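Local coordinates for F5/8 type C domain protein (Bacteroides ovatus, PDB 4ZRX) that is a putative alpha-L-fucosidase that probably hydrolyses fucosides and carries an F5/8 type C domain of the kind that often binds carbohydrate, at residues A[508-520]-A[565-577]. Residues are numbered along the deposited sequence; the frame is centred on the assembly and turned at random. Where two conformers were deposited one is given.
Sequences AEVKPTMAFRYQF and ATTPDATVAKVNM. With EDO (1,2-ethanediol), chain E.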
loop_
_atom_site.group_PDB
_atom_site.type_symbol
_atom_site.label_atom_id
_atom_site.label_comp_id
_atom_site.label_asym_id
_atom_site.label_seq_id
_atom_site.Cartn_x
_atom_site.Cartn_y
_atom_site.Cartn_z
ATOM N N ALA A 508 5.154 0.101 23.991
ATOM C CA ALA A 508 4.956 1.217 24.908
ATOM C C ALA A 508 3.529 1.186 25.413
ATOM O O ALA A 508 2.801 2.190 25.327
ATOM C CB ALA A 508 5.282 2.572 24.224
ATOM N N GLU A 509 3.110 0.007 25.881
ATOM C CA GLU A 509 1.758 -0.150 26.367
ATOM C C GLU A 509 1.762 -0.706 27.780
ATOM O O GLU A 509 2.596 -1.514 28.144
ATOM C CB GLU A 509 0.897 -0.979 25.399
ATOM C CG GLU A 509 1.091 -2.433 25.490
ATOM C CD GLU A 509 0.497 -3.208 24.288
ATOM O OE1 GLU A 509 -0.462 -2.699 23.689
ATOM O OE2 GLU A 509 1.008 -4.319 23.973
ATOM N N VAL A 510 0.851 -0.196 28.591
ATOM C CA VAL A 510 0.683 -0.670 29.948
ATOM C C VAL A 510 0.124 -2.085 29.907
ATOM O O VAL A 510 -0.621 -2.441 28.989
ATOM C CB VAL A 510 -0.273 0.291 30.737
ATOM C CG1 VAL A 510 -0.736 -0.300 32.085
ATOM C CG2 VAL A 510 0.416 1.641 30.907
ATOM N N LYS A 511 0.488 -2.887 30.895
ATOM C CA LYS A 511 -0.026 -4.253 31.044
ATOM C C LYS A 511 0.133 -4.692 32.485
ATOM O O LYS A 511 1.116 -4.287 33.120
ATOM C CB LYS A 511 0.738 -5.223 30.121
ATOM C CG LYS A 511 2.268 -5.085 30.189
ATOM C CD LYS A 511 2.958 -5.949 29.143
ATOM C CE LYS A 511 4.465 -5.722 29.162
ATOM N NZ LYS A 511 5.125 -6.598 28.168
ATOM N N PRO A 512 -0.786 -5.548 32.998
ATOM C CA PRO A 512 -0.663 -6.073 34.375
ATOM C C PRO A 512 0.661 -6.754 34.705
ATOM O O PRO A 512 1.098 -6.718 35.843
ATOM C CB PRO A 512 -1.787 -7.127 34.453
ATOM C CG PRO A 512 -2.812 -6.641 33.513
ATOM C CD PRO A 512 -2.099 -5.901 32.409
ATOM N N THR A 513 1.266 -7.376 33.702
ATOM C CA THR A 513 2.490 -8.158 33.888
ATOM C C THR A 513 3.840 -7.375 33.778
ATOM O O THR A 513 4.937 -7.969 33.823
ATOM C CB THR A 513 2.480 -9.310 32.875
ATOM O OG1 THR A 513 3.550 -10.203 33.175
ATOM C CG2 THR A 513 2.655 -8.799 31.492
HETATM N N MSE A 514 3.760 -6.059 33.583
HETATM C CA MSE A 514 4.979 -5.250 33.375
HETATM C C MSE A 514 5.829 -5.165 34.644
HETATM O O MSE A 514 5.309 -5.314 35.756
HETATM C CB MSE A 514 4.616 -3.839 32.911
HETATM C CG MSE A 514 3.939 -2.962 33.971
HETATM SE SE MSE A 514 3.048 -1.443 33.143
HETATM C CE MSE A 514 4.462 -0.920 31.832
ATOM N N ALA A 515 7.127 -4.915 34.465
ATOM C CA ALA A 515 8.021 -4.707 35.608
ATOM C C ALA A 515 7.789 -3.340 36.246
ATOM O O ALA A 515 7.594 -2.321 35.537
ATOM C CB ALA A 515 9.454 -4.831 35.184
ATOM N N PHE A 516 7.873 -3.315 37.575
ATOM C CA PHE A 516 7.795 -2.091 38.348
ATOM C C PHE A 516 8.964 -2.011 39.363
ATOM O O PHE A 516 9.816 -1.114 39.262
ATOM C CB PHE A 516 6.443 -2.000 39.043
ATOM C CG PHE A 516 6.290 -0.810 39.944
ATOM C CD1 PHE A 516 6.631 0.484 39.497
ATOM C CD2 PHE A 516 5.802 -0.978 41.264
ATOM C CE1 PHE A 516 6.475 1.599 40.345
ATOM C CE2 PHE A 516 5.629 0.138 42.108
ATOM C CZ PHE A 516 5.974 1.413 41.662
ATOM N N ARG A 517 8.969 -2.926 40.325
ATOM C CA ARG A 517 10.094 -3.024 41.278
ATOM C C ARG A 517 11.119 -3.994 40.698
ATOM O O ARG A 517 10.747 -5.035 40.157
ATOM C CB ARG A 517 9.622 -3.491 42.660
ATOM C CG ARG A 517 8.563 -2.589 43.251
ATOM C CD ARG A 517 8.520 -2.611 44.797
ATOM N NE ARG A 517 7.604 -1.567 45.287
ATOM C CZ ARG A 517 7.844 -0.245 45.285
ATOM N NH1 ARG A 517 9.002 0.258 44.843
ATOM N NH2 ARG A 517 6.911 0.596 45.725
ATOM N N TYR A 518 12.400 -3.653 40.760
ATOM C CA TYR A 518 13.371 -4.491 40.116
ATOM C C TYR A 518 14.711 -4.477 40.817
ATOM O O TYR A 518 14.986 -3.580 41.613
ATOM C CB TYR A 518 13.576 -4.041 38.660
ATOM C CG TYR A 518 14.282 -2.739 38.569
ATOM C CD1 TYR A 518 15.688 -2.675 38.549
ATOM C CD2 TYR A 518 13.579 -1.557 38.526
ATOM C CE1 TYR A 518 16.367 -1.436 38.533
ATOM C CE2 TYR A 518 14.244 -0.333 38.497
ATOM C CZ TYR A 518 15.630 -0.281 38.491
ATOM O OH TYR A 518 16.266 0.943 38.448
ATOM N N GLN A 519 15.507 -5.503 40.517
ATOM C CA GLN A 519 16.929 -5.534 40.845
ATOM C C GLN A 519 17.636 -6.005 39.589
ATOM O O GLN A 519 17.179 -6.967 38.904
ATOM C CB GLN A 519 17.182 -6.503 41.988
ATOM C CG GLN A 519 16.629 -6.024 43.315
ATOM C CD GLN A 519 16.886 -6.987 44.464
ATOM O OE1 GLN A 519 17.915 -6.913 45.153
ATOM N NE2 GLN A 519 15.937 -7.873 44.703
ATOM N N PHE A 520 18.679 -5.292 39.227
ATOM C CA PHE A 520 19.421 -5.587 38.027
ATOM C C PHE A 520 20.777 -6.120 38.462
ATOM O O PHE A 520 21.374 -5.603 39.435
ATOM C CB PHE A 520 19.591 -4.332 37.223
ATOM C CG PHE A 520 20.229 -4.557 35.900
ATOM C CD1 PHE A 520 19.473 -5.050 34.820
ATOM C CD2 PHE A 520 21.558 -4.249 35.698
ATOM C CE1 PHE A 520 20.071 -5.253 33.589
ATOM C CE2 PHE A 520 22.177 -4.454 34.473
ATOM C CZ PHE A 520 21.416 -4.915 33.381
ATOM N N ALA A 565 12.228 -8.860 38.694
ATOM C CA ALA A 565 11.222 -7.820 38.840
ATOM C C ALA A 565 9.851 -8.327 39.265
ATOM O O ALA A 565 9.453 -9.473 38.937
ATOM C CB ALA A 565 11.124 -7.004 37.537
ATOM N N THR A 566 9.148 -7.453 39.986
ATOM C CA THR A 566 7.739 -7.634 40.311
ATOM C C THR A 566 6.896 -6.499 39.703
ATOM O O THR A 566 7.390 -5.410 39.366
ATOM C CB THR A 566 7.515 -7.711 41.841
ATOM O OG1 THR A 566 8.182 -6.614 42.465
ATOM C CG2 THR A 566 8.070 -9.028 42.421
ATOM N N THR A 567 5.613 -6.784 39.573
ATOM C CA THR A 567 4.706 -5.952 38.837
ATOM C C THR A 567 4.074 -4.934 39.777
ATOM O O THR A 567 4.280 -5.001 41.006
ATOM C CB THR A 567 3.587 -6.825 38.259
ATOM O OG1 THR A 567 2.856 -7.392 39.353
ATOM C CG2 THR A 567 4.158 -7.935 37.395
ATOM N N PRO A 568 3.269 -4.011 39.217
ATOM C CA PRO A 568 2.511 -3.112 40.116
ATOM C C PRO A 568 1.647 -3.829 41.169
ATOM O O PRO A 568 1.448 -3.277 42.250
ATOM C CB PRO A 568 1.670 -2.264 39.154
ATOM C CG PRO A 568 2.496 -2.223 37.850
ATOM C CD PRO A 568 3.304 -3.524 37.816
ATOM N N ASP A 569 1.174 -5.046 40.870
ATOM C CA ASP A 569 0.410 -5.887 41.832
ATOM C C ASP A 569 1.288 -6.740 42.771
ATOM O O ASP A 569 0.759 -7.579 43.494
ATOM C CB ASP A 569 -0.537 -6.851 41.070
ATOM C CG ASP A 569 -1.588 -6.127 40.240
ATOM O OD1 ASP A 569 -1.956 -4.975 40.559
ATOM O OD2 ASP A 569 -2.064 -6.719 39.250
ATOM N N ALA A 570 2.613 -6.557 42.742
ATOM C CA ALA A 570 3.561 -7.429 43.481
ATOM C C ALA A 570 3.540 -8.921 43.087
ATOM O O ALA A 570 3.880 -9.776 43.899
ATOM C CB ALA A 570 3.372 -7.276 44.996
ATOM N N THR A 571 3.135 -9.231 41.853
ATOM C CA THR A 571 3.364 -10.553 41.265
ATOM C C THR A 571 4.717 -10.564 40.532
ATOM O O THR A 571 5.355 -9.523 40.363
ATOM C CB THR A 571 2.245 -10.930 40.265
ATOM O OG1 THR A 571 2.037 -9.849 39.344
ATOM C CG2 THR A 571 0.927 -11.243 40.990
ATOM N N VAL A 572 5.140 -11.734 40.073
ATOM C CA VAL A 572 6.347 -11.850 39.269
ATOM C C VAL A 572 6.128 -11.232 37.870
ATOM O O VAL A 572 5.215 -11.603 37.149
ATOM C CB VAL A 572 6.773 -13.292 39.121
ATOM C CG1 VAL A 572 7.958 -13.405 38.144
ATOM C CG2 VAL A 572 7.105 -13.886 40.502
ATOM N N ALA A 573 6.981 -10.291 37.485
ATOM C CA ALA A 573 6.851 -9.662 36.168
ATOM C C ALA A 573 7.296 -10.600 35.068
ATOM O O ALA A 573 8.062 -11.531 35.305
ATOM C CB ALA A 573 7.661 -8.356 36.097
ATOM N N LYS A 574 6.786 -10.355 33.870
ATOM C CA LYS A 574 7.277 -10.993 32.676
ATOM C C LYS A 574 7.927 -9.950 31.799
ATOM O O LYS A 574 7.271 -8.967 31.344
ATOM C CB LYS A 574 6.138 -11.631 31.879
ATOM C CG LYS A 574 5.507 -12.840 32.572
ATOM C CD LYS A 574 4.427 -13.452 31.676
ATOM C CE LYS A 574 4.028 -14.848 32.116
ATOM N NZ LYS A 574 3.329 -14.830 33.424
ATOM N N VAL A 575 9.176 -10.220 31.480
ATOM C CA VAL A 575 9.971 -9.334 30.647
ATOM C C VAL A 575 10.560 -10.149 29.496
ATOM O O VAL A 575 11.033 -11.252 29.715
ATOM C CB VAL A 575 11.078 -8.666 31.534
ATOM C CG1 VAL A 575 11.887 -7.641 30.741
ATOM C CG2 VAL A 575 10.413 -7.943 32.690
ATOM N N ASN A 576 10.512 -9.608 28.291
ATOM C CA ASN A 576 11.084 -10.220 27.087
ATOM C C ASN A 576 12.443 -9.582 26.836
ATOM O O ASN A 576 12.657 -8.407 27.133
ATOM C CB ASN A 576 10.169 -9.944 25.861
ATOM C CG ASN A 576 10.514 -10.813 24.595
ATOM O OD1 ASN A 576 11.387 -10.475 23.753
ATOM N ND2 ASN A 576 9.763 -11.906 24.426
HETATM N N MSE A 577 13.346 -10.335 26.242
HETATM C CA MSE A 577 14.621 -9.782 25.846
HETATM C C MSE A 577 14.533 -8.498 24.948
HETATM O O MSE A 577 15.407 -7.609 25.012
HETATM C CB MSE A 577 15.392 -10.870 25.113
HETATM C CG MSE A 577 16.831 -10.582 25.018
HETATM SE SE MSE A 577 17.797 -12.207 24.488
HETATM C CE MSE A 577 17.529 -12.099 22.567
HETATM C C1 EDO E . 11.385 -10.653 35.388
HETATM O O1 EDO E . 12.606 -11.060 34.763
HETATM C C2 EDO E . 10.982 -11.600 36.515
HETATM O O2 EDO E . 11.992 -11.576 37.526
HETATM O O HOH W 1 7.596 -6.503 30.329
HETATM O O HOH W 2 0.189 -5.337 37.825
#
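Thr513 turns OG1 trans to its backbone N (chi1 -171°), which lays the hydroxyl against the first part of the Lys574 side chain, 3.2 Å from CB, the two side chains crossing at about a right angle. The Lys574 N-H points mainly at Thr513 O, in the carbonyl plane and nearly straight (3.0 Å, 162°), with a weak second bond to OG1. Phe516 CB rests on Pro568 CD (3.7 Å), and with CG swung away from the backbone N (chi1 176°) the ring leads off from the 565-577 segment, its edge near Thr567 O. CE2 of that ring lies over the centre of the Arg517 guanidinium, whose NH1 is salt-bridged to Glu537. Ala515 CB packs 3.6 Å from Ala565 CB and also meets Ala573 CB and the CG2 branch of Val575. Thr566 O accepts from both Phe516 N (2.8 Å) and Arg517 N (3.1 Å), each donor tilted from the carbonyl plane, and Thr566 N returns a bond to Arg517 O. Met514 O, buried without a hydrogen-bond partner, faces Thr567 CA at 3.2 Å in a CA-H...O contact. Two type I turns, Lys511 to Met514 and Thr567 to Ala570, are bridged by a water that donates to Pro512 O and accepts from Asp569 N. Phe516 and Arg517, consecutive residues that both face Thr566, form a classic beta bulge where the inner antiparallel strands 517-523 and 560-566 of a five-stranded sheet meet their loops, in the beta-sandwich characteristic of F5/8 type C (discoidin-like) domains.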